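Local coordinates for putative cell adhesion protein (PDB 4GPV) that probably serves as a FimA-like fimbrial subunit, a building block of the pili through which this gut bacterium is thought to adhere, at residues 38-43 / 337-342; 84-89 / 137-142; 114-119 / 186-191; 299-304 / 331-336. One frame throughout, in Å; residues are numbered along the deposited sequence.

Contact 1: 38-43 / 337-342; sequences PATDTE and QWVTQP
The indole of W338 presents its edge to E43 and D41. Its NE1 donates to E43 OE1 at 2.9 Å; the oxygen lies close to the ring plane, whereas the N-H comes down on the carboxylate from above, the two flat groups being turned 88° apart. A bend at chi2 (103°) turns E43 CD toward the indole nitrogen, and E43 CB also comes within 3.4 Å of W338 NE1. Next along the same rim, W338 CD1 rests against the backbone oxygen of D41 at 3.5 Å. A leucine in place of W338 would remove the N-H that E43 OE1 accepts, and would probably leave the carboxylate held mainly by K159 and F155 without its stacking partner. On the face that carries T40, T42, Q337 and V339, methyl groups do the touching: T40 CG2 meets V339 CG2 at 3.7 Å, and T42 CG2 lies 3.4 Å from Q341 OE1. Beneath these side chains runs a parallel beta ladder, T40 beside Q337 through E43 beside T340, which joins strand 40-46, near the N terminus, to strand 329-343, the last in the chain, within the large mixed sheet. Five backbone bonds zip it together, from Q337 N to A39 O through Q341 N to E43 O; the straightest, D41 N to Q337 O, spans 2.7 Å at 174°. Farther out, K159 NZ forms salt bridges with both D41 OD2 and E43 OE1, probably favouring the charged form of the two acids. S298 OG holds D41 OD2 as well, and F155 stacks on the W338 ring.

Contact 2: 84-89 / 137-142; sequences KKAYVV and SEVKFN
S137 pairs with A86 through two backbone hydrogen bonds, S137 N to A86 O at 2.8 Å and A86 N to S137 O, the latter nearly straight at 173°. The same S137 oxygen lies 3.9 Å from K85 CD, because the bend at chi2 (-79°) brings CD there; a further bend at chi3 turns CE, and the lysine NZ ends in a salt bridge with E136. E138 comes next, in a non-hydrogen-bonded antiparallel pair with K85. Its CG reaches to 3.6 Å from K84 O, while its OE2 stays 4.3 Å from K84 NZ, opposite charges near each other but too far apart for a salt bridge. The pairing belongs to the large mixed sheet, where strand 83-90 lies between strands 133-138 and 50-56; on the latter side K84 and K85 both face F55, forming a classic beta bulge. V139 continues the contact beyond the strand end. Its N donates to K84 O at 2.9 Å from well above the carbonyl plane, and its CG2 presses on the backbone of the other strand, 3.8 Å from A86 N, and on A86 CB at 3.9 Å. L19 of strand 18-24 packs against V139.

Contact 3: 114-119 / 186-191; sequences GSLMDN and LFAGKK
L116 and A188 form the tight end of this contact, L116 CD2 lying 3.6 Å from A188 CB. The leucine CG is anti to the backbone N (chi1 -176°), which directs the branch toward the other segment; CD2 also comes to 3.8 Å from G189 O. That carbonyl oxygen is buried with no polar partner in the model, so apolar leucine carbon is what it meets here. T251 of strand 247-251 touches both L116 and A188. The backbones come together one residue along: K190 O receives a weak, bent hydrogen bond from L116 N at 2.9 Å (130° at the hydrogen) and also lies 3.3 Å from S115 CA. Toward solvent the packing thins out. S115 OG meets the K190 side chain through carbon, 3.5 Å from CE, the lysine being extended beyond CG as it runs past the serine; Y208 touches both residues. K191 is exposed and meets the other segment chiefly through its backbone, its CA 3.6 Å from G114 O. S115 and K191 make a single non-hydrogen-bonded antiparallel pair, and a backbone bond between G114 and G192 extends the ladder. The result is a short antiparallel strand, 113-115, laid against the long strand 176-193, which on its side toward Y208 is interrupted at F187 and A188 by a G1 beta bulge.

Contact 4: 299-304 / 331-336; sequences YTVTVT and VTVTAA
The Y299 ring is met obliquely by A335 CB, 3.6 Å from CE2, and more loosely by V333 CG1, while its hydroxyl reaches beyond the pair to a hydrogen bond with E294 N. This is an antiparallel beta ladder between strands 297-306 and 329-343 in the region of the transthyretin-like C-terminal domain. On the tyrosine's side of the sheet the valines continue the apolar row: the V301 and V331 side chains cross, CG1 to CG1 at 3.8 Å, and V301 lies alongside V333. I282 of strand 274-283 touches V301, V331 and V333 alike, so this face packs toward another layer of strands. The other face is lined with threonines. T300 pairs with T334 and T302 with T332, each couple linked by two backbone hydrogen bonds of 2.9 to 3.0 Å between N and O atoms. T334 OG1 sits between its own backbone N and carbonyl carbon (chi1 63°), beside T300 CB. T332 OG1, in one of its two deposited conformers, likewise lies against T302 CB at 3.6 Å. A water bridges the strands, donating to T300 O at 3.0 Å and hydrogen-bonded to T302 OG1 and, in the conformer given, T332 OG1, each at 2.8 Å.

Overall arrangement
Contacts 1 and 4 share strand 329-343, which pairs in parallel with 38-43 and antiparallel with 299-304; the two touch where A336 CB packs on A39 O, though their centres are about 17 Å apart. Contact 2 belongs to the same large sheet but lies about 38 Å from contact 4 between centres, on the opposite side of the chain's centre. Contact 3, nearest that centre and part of the second sheet, is the most buried, with four of seven touching residues buried, whereas half of those in contact 1 are exposed. An indole-carboxylate bond distinguishes contact 1, and valine and threonine faces contact 4; salt bridges to outside residues serve both 1 and 2, whereas contact 3 has a single weak backbone bond and a small apolar patch.

Contact 1: 38-43 / 337-342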
# COMPACT_ATOMS: atom_id res chain seq x y z
N PRO A 38 1.87 -10.72 -19.24
CA PRO A 38 2.37 -10.13 -17.99
C PRO A 38 1.72 -8.77 -17.71
O PRO A 38 2.12 -7.75 -18.30
CB PRO A 38 3.88 -10.03 -18.22
CG PRO A 38 4.07 -10.08 -19.73
CD PRO A 38 2.74 -10.38 -20.39
N ALA A 39 0.71 -8.76 -16.82
CA ALA A 39 -0.04 -7.55 -16.42
C ALA A 39 0.86 -6.58 -15.63
O ALA A 39 1.53 -7.00 -14.66
CB ALA A 39 -1.26 -7.93 -15.60
N THR A 40 0.89 -5.30 -16.09
CA THR A 40 1.71 -4.24 -15.49
C THR A 40 0.93 -2.90 -15.40
O THR A 40 0.32 -2.47 -16.38
CB THR A 40 3.03 -4.14 -16.29
OG1 THR A 40 3.90 -5.21 -15.90
CG2 THR A 40 3.75 -2.83 -16.10
N ASP A 41 0.95 -2.27 -14.21
CA ASP A 41 0.36 -0.96 -13.96
C ASP A 41 1.54 0.00 -13.77
O ASP A 41 2.11 0.05 -12.68
CB ASP A 41 -0.58 -0.99 -12.72
CG ASP A 41 -1.20 0.36 -12.35
OD1 ASP A 41 -0.94 1.36 -13.07
OD2 ASP A 41 -1.95 0.43 -11.35
N THR A 42 1.94 0.72 -14.83
CA THR A 42 3.09 1.61 -14.77
C THR A 42 2.62 2.95 -14.21
O THR A 42 1.74 3.60 -14.78
CB THR A 42 3.80 1.70 -16.13
OG1 THR A 42 4.13 0.36 -16.52
CG2 THR A 42 5.08 2.52 -16.07
N GLU A 43 3.22 3.35 -13.09
CA GLU A 43 2.86 4.56 -12.37
C GLU A 43 4.00 5.58 -12.41
O GLU A 43 5.07 5.32 -11.83
CB GLU A 43 2.55 4.17 -10.92
CG GLU A 43 2.10 5.29 -10.00
CD GLU A 43 0.61 5.35 -9.70
OE1 GLU A 43 -0.12 4.39 -10.03
OE2 GLU A 43 0.19 6.35 -9.07
N GLN A 337 1.76 -6.10 -11.73
CA GLN A 337 2.95 -5.50 -11.14
C GLN A 337 2.73 -4.00 -11.11
O GLN A 337 2.31 -3.43 -12.13
CB GLN A 337 4.20 -5.85 -11.97
CG GLN A 337 4.56 -7.34 -11.96
CD GLN A 337 4.94 -7.94 -10.61
OE1 GLN A 337 4.72 -9.12 -10.37
NE2 GLN A 337 5.55 -7.17 -9.71
N TRP A 338 2.95 -3.36 -9.95
CA TRP A 338 2.82 -1.91 -9.84
C TRP A 338 4.23 -1.35 -10.03
O TRP A 338 5.08 -1.52 -9.18
CB TRP A 338 2.20 -1.53 -8.48
CG TRP A 338 1.79 -0.09 -8.36
CD1 TRP A 338 1.38 0.75 -9.37
CD2 TRP A 338 1.56 0.62 -7.13
NE1 TRP A 338 1.05 1.98 -8.85
CE2 TRP A 338 1.12 1.92 -7.48
CE3 TRP A 338 1.78 0.31 -5.78
CZ2 TRP A 338 0.86 2.91 -6.52
CZ3 TRP A 338 1.53 1.30 -4.82
CH2 TRP A 338 1.04 2.57 -5.19
N VAL A 339 4.50 -0.84 -11.24
CA VAL A 339 5.84 -0.42 -11.64
C VAL A 339 6.03 1.07 -11.42
O VAL A 339 5.19 1.89 -11.80
CB VAL A 339 6.02 -0.82 -13.14
CG1 VAL A 339 7.27 -0.20 -13.76
CG2 VAL A 339 6.04 -2.34 -13.30
N THR A 340 7.17 1.42 -10.81
CA THR A 340 7.54 2.80 -10.60
C THR A 340 8.11 3.35 -11.90
O THR A 340 8.92 2.68 -12.56
CB THR A 340 8.62 2.94 -9.50
OG1 THR A 340 9.76 2.22 -9.94
CG2 THR A 340 8.17 2.40 -8.15
N GLN A 341 7.76 4.58 -12.22
CA GLN A 341 8.40 5.29 -13.33
C GLN A 341 8.82 6.63 -12.71
O GLN A 341 8.08 7.61 -12.83
CB GLN A 341 7.47 5.38 -14.56
CG GLN A 341 8.22 5.62 -15.86
CD GLN A 341 7.51 5.02 -17.06
OE1 GLN A 341 6.39 5.41 -17.41
NE2 GLN A 341 8.14 4.06 -17.71
N PRO A 342 9.92 6.64 -11.88
CA PRO A 342 10.30 7.86 -11.15
C PRO A 342 10.54 9.07 -12.05
O PRO A 342 11.19 8.96 -13.09
CB PRO A 342 11.60 7.45 -10.44
CG PRO A 342 11.51 5.99 -10.29
CD PRO A 342 10.88 5.56 -11.60

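Contact 2: 84-89 / 137-142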
# COMPACT_ATOMS: atom_id res chain seq x y z
N LYS A 84 30.27 -0.51 0.47
CA LYS A 84 29.93 -1.78 -0.18
C LYS A 84 28.47 -1.86 -0.63
O LYS A 84 28.16 -2.59 -1.57
CB LYS A 84 30.19 -2.95 0.77
CG LYS A 84 31.69 -3.16 1.08
CD LYS A 84 32.51 -3.67 -0.12
CE LYS A 84 32.18 -5.09 -0.53
NZ LYS A 84 32.89 -5.47 -1.79
N LYS A 85 27.57 -1.15 0.07
CA LYS A 85 26.13 -1.18 -0.23
C LYS A 85 25.54 0.20 -0.17
O LYS A 85 25.89 0.97 0.72
CB LYS A 85 25.40 -2.06 0.80
CG LYS A 85 25.51 -3.57 0.59
CD LYS A 85 24.57 -4.11 -0.50
CE LYS A 85 23.14 -4.26 -0.07
NZ LYS A 85 22.29 -4.66 -1.22
N ALA A 86 24.61 0.49 -1.10
CA ALA A 86 23.86 1.74 -1.12
C ALA A 86 22.39 1.42 -1.01
O ALA A 86 21.91 0.51 -1.71
CB ALA A 86 24.16 2.51 -2.42
N TYR A 87 21.70 2.04 -0.05
CA TYR A 87 20.26 1.92 0.13
C TYR A 87 19.65 3.26 -0.12
O TYR A 87 20.23 4.30 0.30
CB TYR A 87 19.94 1.46 1.55
CG TYR A 87 20.35 0.03 1.86
CD1 TYR A 87 21.64 -0.27 2.27
CD2 TYR A 87 19.40 -0.98 1.91
CE1 TYR A 87 22.01 -1.58 2.59
CE2 TYR A 87 19.75 -2.28 2.27
CZ TYR A 87 21.05 -2.58 2.61
OH TYR A 87 21.39 -3.86 2.97
N VAL A 88 18.50 3.27 -0.80
CA VAL A 88 17.81 4.54 -1.12
C VAL A 88 16.36 4.43 -0.66
O VAL A 88 15.69 3.43 -0.94
CB VAL A 88 17.88 4.90 -2.64
CG1 VAL A 88 17.08 6.17 -2.95
CG2 VAL A 88 19.33 5.07 -3.11
N VAL A 89 15.88 5.46 0.02
CA VAL A 89 14.48 5.56 0.41
C VAL A 89 13.99 6.89 -0.13
O VAL A 89 14.60 7.91 0.16
CB VAL A 89 14.23 5.43 1.95
CG1 VAL A 89 12.74 5.59 2.26
CG2 VAL A 89 14.74 4.09 2.49
N SER A 137 21.61 -1.31 -3.81
CA SER A 137 22.56 -1.81 -4.79
C SER A 137 23.91 -2.03 -4.17
O SER A 137 24.28 -1.35 -3.20
CB SER A 137 22.68 -0.79 -5.94
OG SER A 137 23.69 -1.14 -6.87
N GLU A 138 24.69 -2.95 -4.77
CA GLU A 138 26.09 -3.15 -4.41
C GLU A 138 26.91 -1.95 -4.95
O GLU A 138 26.55 -1.37 -5.98
CB GLU A 138 26.61 -4.49 -4.99
CG GLU A 138 27.89 -4.95 -4.30
CD GLU A 138 28.52 -6.25 -4.77
OE1 GLU A 138 28.11 -6.77 -5.84
OE2 GLU A 138 29.45 -6.73 -4.08
N VAL A 139 27.95 -1.57 -4.23
CA VAL A 139 28.87 -0.49 -4.62
C VAL A 139 30.17 -1.17 -5.06
O VAL A 139 30.73 -1.95 -4.29
CB VAL A 139 29.10 0.51 -3.47
CG1 VAL A 139 30.15 1.55 -3.85
CG2 VAL A 139 27.79 1.19 -3.08
N LYS A 140 30.65 -0.87 -6.28
CA LYS A 140 31.89 -1.47 -6.82
C LYS A 140 32.87 -0.41 -7.28
O LYS A 140 32.48 0.49 -8.03
CB LYS A 140 31.58 -2.43 -7.98
CG LYS A 140 30.85 -3.70 -7.54
CD LYS A 140 30.88 -4.78 -8.62
CE LYS A 140 29.69 -4.74 -9.56
NZ LYS A 140 29.84 -5.73 -10.66
N PHE A 141 34.12 -0.50 -6.82
CA PHE A 141 35.18 0.45 -7.16
C PHE A 141 36.24 -0.14 -8.10
O PHE A 141 36.90 0.62 -8.81
CB PHE A 141 35.88 0.96 -5.89
CG PHE A 141 35.04 1.91 -5.07
CD1 PHE A 141 35.00 3.27 -5.38
CD2 PHE A 141 34.31 1.45 -3.99
CE1 PHE A 141 34.24 4.15 -4.62
CE2 PHE A 141 33.55 2.34 -3.21
CZ PHE A 141 33.51 3.68 -3.54
N ASN A 142 36.47 -1.48 -8.02
CA ASN A 142 37.49 -2.22 -8.79
C ASN A 142 38.91 -1.58 -8.66
O ASN A 142 39.58 -1.32 -9.67
CB ASN A 142 37.06 -2.36 -10.25
CG ASN A 142 36.14 -3.53 -10.48
OD1 ASN A 142 36.54 -4.55 -11.06
ND2 ASN A 142 34.90 -3.43 -10.01

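Contact 3: 114-119 / 186-191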
# COMPACT_ATOMS: atom_id res chain seq x y z
N GLY A 114 7.70 2.23 8.64
CA GLY A 114 6.87 3.42 8.64
C GLY A 114 5.42 3.00 8.82
O GLY A 114 5.09 1.82 8.62
N SER A 115 4.54 3.94 9.20
CA SER A 115 3.13 3.55 9.40
C SER A 115 2.32 3.96 8.23
O SER A 115 2.71 4.90 7.52
CB SER A 115 2.56 4.15 10.68
OG SER A 115 3.13 3.44 11.77
N LEU A 116 1.18 3.28 8.01
CA LEU A 116 0.36 3.66 6.85
C LEU A 116 -0.31 5.01 7.07
O LEU A 116 -0.65 5.68 6.10
CB LEU A 116 -0.69 2.58 6.56
CG LEU A 116 -1.60 2.76 5.33
CD1 LEU A 116 -0.79 2.76 4.03
CD2 LEU A 116 -2.66 1.65 5.32
N MSE A 117 -0.55 5.38 8.34
CA MSE A 117 -1.18 6.66 8.67
C MSE A 117 -0.24 7.53 9.46
O MSE A 117 0.65 7.01 10.16
CB MSE A 117 -2.50 6.51 9.48
CG MSE A 117 -3.51 5.58 8.84
SE MSE A 117 -4.25 6.33 7.22
CE MSE A 117 -4.84 4.65 6.39
N ASP A 118 -0.47 8.85 9.40
CA ASP A 118 0.31 9.79 10.18
C ASP A 118 -0.13 9.70 11.67
O ASP A 118 -0.95 8.84 11.98
CB ASP A 118 0.21 11.21 9.59
CG ASP A 118 -1.11 11.94 9.76
OD1 ASP A 118 -1.98 11.43 10.51
OD2 ASP A 118 -1.24 13.05 9.21
N ASN A 119 0.39 10.56 12.60
CA ASN A 119 0.02 10.37 14.02
C ASN A 119 -1.42 10.78 14.40
O ASN A 119 -1.82 10.58 15.55
CB ASN A 119 1.04 11.02 14.98
CG ASN A 119 1.28 12.50 14.83
OD1 ASN A 119 0.64 13.17 14.02
ND2 ASN A 119 2.19 13.04 15.66
N LEU A 186 -10.91 -2.61 5.08
CA LEU A 186 -10.86 -3.11 6.45
C LEU A 186 -9.55 -3.82 6.65
O LEU A 186 -9.12 -4.59 5.78
CB LEU A 186 -12.06 -4.06 6.75
CG LEU A 186 -13.46 -3.60 6.30
CD1 LEU A 186 -14.54 -4.68 6.68
CD2 LEU A 186 -13.81 -2.22 6.91
N PHE A 187 -8.88 -3.55 7.80
CA PHE A 187 -7.65 -4.25 8.17
C PHE A 187 -6.56 -4.05 7.15
O PHE A 187 -5.94 -5.00 6.68
CB PHE A 187 -7.88 -5.76 8.42
CG PHE A 187 -9.05 -5.96 9.34
CD1 PHE A 187 -9.03 -5.43 10.63
CD2 PHE A 187 -10.22 -6.56 8.89
CE1 PHE A 187 -10.15 -5.53 11.46
CE2 PHE A 187 -11.34 -6.66 9.72
CZ PHE A 187 -11.30 -6.13 11.00
N ALA A 188 -6.27 -2.78 6.87
CA ALA A 188 -5.09 -2.38 6.10
C ALA A 188 -3.87 -2.62 7.00
O ALA A 188 -3.90 -2.17 8.14
CB ALA A 188 -5.18 -0.90 5.76
N GLY A 189 -2.82 -3.29 6.50
CA GLY A 189 -1.62 -3.51 7.31
C GLY A 189 -1.00 -2.19 7.75
O GLY A 189 -0.84 -1.28 6.94
N LYS A 190 -0.68 -2.06 9.06
CA LYS A 190 -0.13 -0.81 9.57
C LYS A 190 1.34 -0.54 9.17
O LYS A 190 1.68 0.59 8.85
CB LYS A 190 -0.21 -0.79 11.11
CG LYS A 190 0.59 0.35 11.79
CD LYS A 190 0.27 0.48 13.26
CE LYS A 190 0.99 1.66 13.88
NZ LYS A 190 0.30 2.12 15.12
N LYS A 191 2.18 -1.60 9.16
CA LYS A 191 3.63 -1.50 8.99
C LYS A 191 4.11 -1.56 7.57
O LYS A 191 3.80 -2.51 6.86
CB LYS A 191 4.35 -2.60 9.78
CG LYS A 191 4.50 -2.31 11.26
CD LYS A 191 5.59 -3.18 11.87
CE LYS A 191 5.75 -2.95 13.36
NZ LYS A 191 6.98 -3.59 13.88

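Contact 4: 299-304 / 331-336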
# COMPACT_ATOMS: atom_id res chain seq x y z
N TYR A 299 -3.94 -4.11 -7.46
CA TYR A 299 -5.09 -5.02 -7.54
C TYR A 299 -6.29 -4.30 -8.08
O TYR A 299 -6.63 -3.22 -7.60
CB TYR A 299 -5.44 -5.60 -6.13
CG TYR A 299 -4.27 -6.34 -5.52
CD1 TYR A 299 -3.28 -5.66 -4.81
CD2 TYR A 299 -4.09 -7.70 -5.75
CE1 TYR A 299 -2.17 -6.33 -4.30
CE2 TYR A 299 -2.98 -8.38 -5.24
CZ TYR A 299 -2.02 -7.68 -4.52
OH TYR A 299 -0.88 -8.28 -4.05
N THR A 300 -6.95 -4.93 -9.01
CA THR A 300 -8.19 -4.40 -9.57
C THR A 300 -9.32 -5.33 -9.13
O THR A 300 -9.28 -6.54 -9.40
CB THR A 300 -8.12 -4.22 -11.08
OG1 THR A 300 -7.09 -3.27 -11.40
CG2 THR A 300 -9.46 -3.75 -11.66
N VAL A 301 -10.28 -4.78 -8.37
CA VAL A 301 -11.39 -5.56 -7.87
C VAL A 301 -12.64 -5.11 -8.60
O VAL A 301 -12.98 -3.94 -8.46
CB VAL A 301 -11.57 -5.38 -6.35
CG1 VAL A 301 -12.79 -6.16 -5.83
CG2 VAL A 301 -10.30 -5.74 -5.58
N THR A 302 -13.29 -6.02 -9.37
CA THR A 302 -14.57 -5.70 -10.03
C THR A 302 -15.66 -6.42 -9.27
O THR A 302 -15.61 -7.64 -9.12
CB THR A 302 -14.55 -6.08 -11.51
OG1 THR A 302 -13.35 -5.60 -12.10
CG2 THR A 302 -15.78 -5.55 -12.28
N VAL A 303 -16.64 -5.67 -8.77
CA VAL A 303 -17.75 -6.21 -7.99
C VAL A 303 -19.02 -5.99 -8.81
O VAL A 303 -19.32 -4.83 -9.15
CB VAL A 303 -17.84 -5.48 -6.62
CG1 VAL A 303 -19.01 -6.03 -5.78
CG2 VAL A 303 -16.52 -5.60 -5.85
N THR A 304 -19.71 -7.08 -9.20
CA THR A 304 -20.96 -7.01 -9.95
C THR A 304 -22.03 -7.39 -8.95
O THR A 304 -22.01 -8.50 -8.42
CB THR A 304 -20.94 -7.91 -11.20
OG1 THR A 304 -19.85 -7.50 -12.02
CG2 THR A 304 -22.24 -7.83 -12.02
N VAL A 331 -17.42 -11.36 -7.89
CA VAL A 331 -16.18 -10.58 -7.72
C VAL A 331 -15.04 -11.19 -8.51
O VAL A 331 -14.85 -12.42 -8.48
CB VAL A 331 -15.73 -10.45 -6.22
CG1 VAL A 331 -14.49 -9.55 -6.09
CG2 VAL A 331 -16.85 -9.89 -5.32
N THR A 332 -14.29 -10.34 -9.23
CA THR A 332 -13.06 -10.75 -9.91
C THR A 332 -11.95 -9.92 -9.33
O THR A 332 -12.13 -8.72 -9.09
CB THR A 332 -13.09 -10.66 -11.45
OG1 THR A 332 -13.01 -9.29 -11.86
CG2 THR A 332 -14.27 -11.42 -12.08
N VAL A 333 -10.81 -10.56 -9.04
CA VAL A 333 -9.64 -9.85 -8.51
C VAL A 333 -8.48 -10.18 -9.40
O VAL A 333 -8.18 -11.36 -9.61
CB VAL A 333 -9.29 -10.13 -7.02
CG1 VAL A 333 -8.08 -9.29 -6.56
CG2 VAL A 333 -10.49 -9.89 -6.12
N THR A 334 -7.86 -9.15 -9.96
CA THR A 334 -6.66 -9.36 -10.76
C THR A 334 -5.53 -8.57 -10.13
O THR A 334 -5.77 -7.53 -9.49
CB THR A 334 -6.84 -9.05 -12.25
OG1 THR A 334 -7.15 -7.67 -12.41
CG2 THR A 334 -7.87 -9.97 -12.94
N ALA A 335 -4.31 -9.09 -10.27
CA ALA A 335 -3.14 -8.45 -9.70
C ALA A 335 -2.18 -8.14 -10.82
O ALA A 335 -1.95 -8.99 -11.67
CB ALA A 335 -2.47 -9.36 -8.69
N ALA A 336 -1.62 -6.94 -10.83
CA ALA A 336 -0.62 -6.56 -11.81
C ALA A 336 0.60 -6.03 -11.08
O ALA A 336 0.51 -5.63 -9.90
CB ALA A 336 -1.17 -5.49 -12.75
O HOH W 1 -11.18 -7.21 -11.57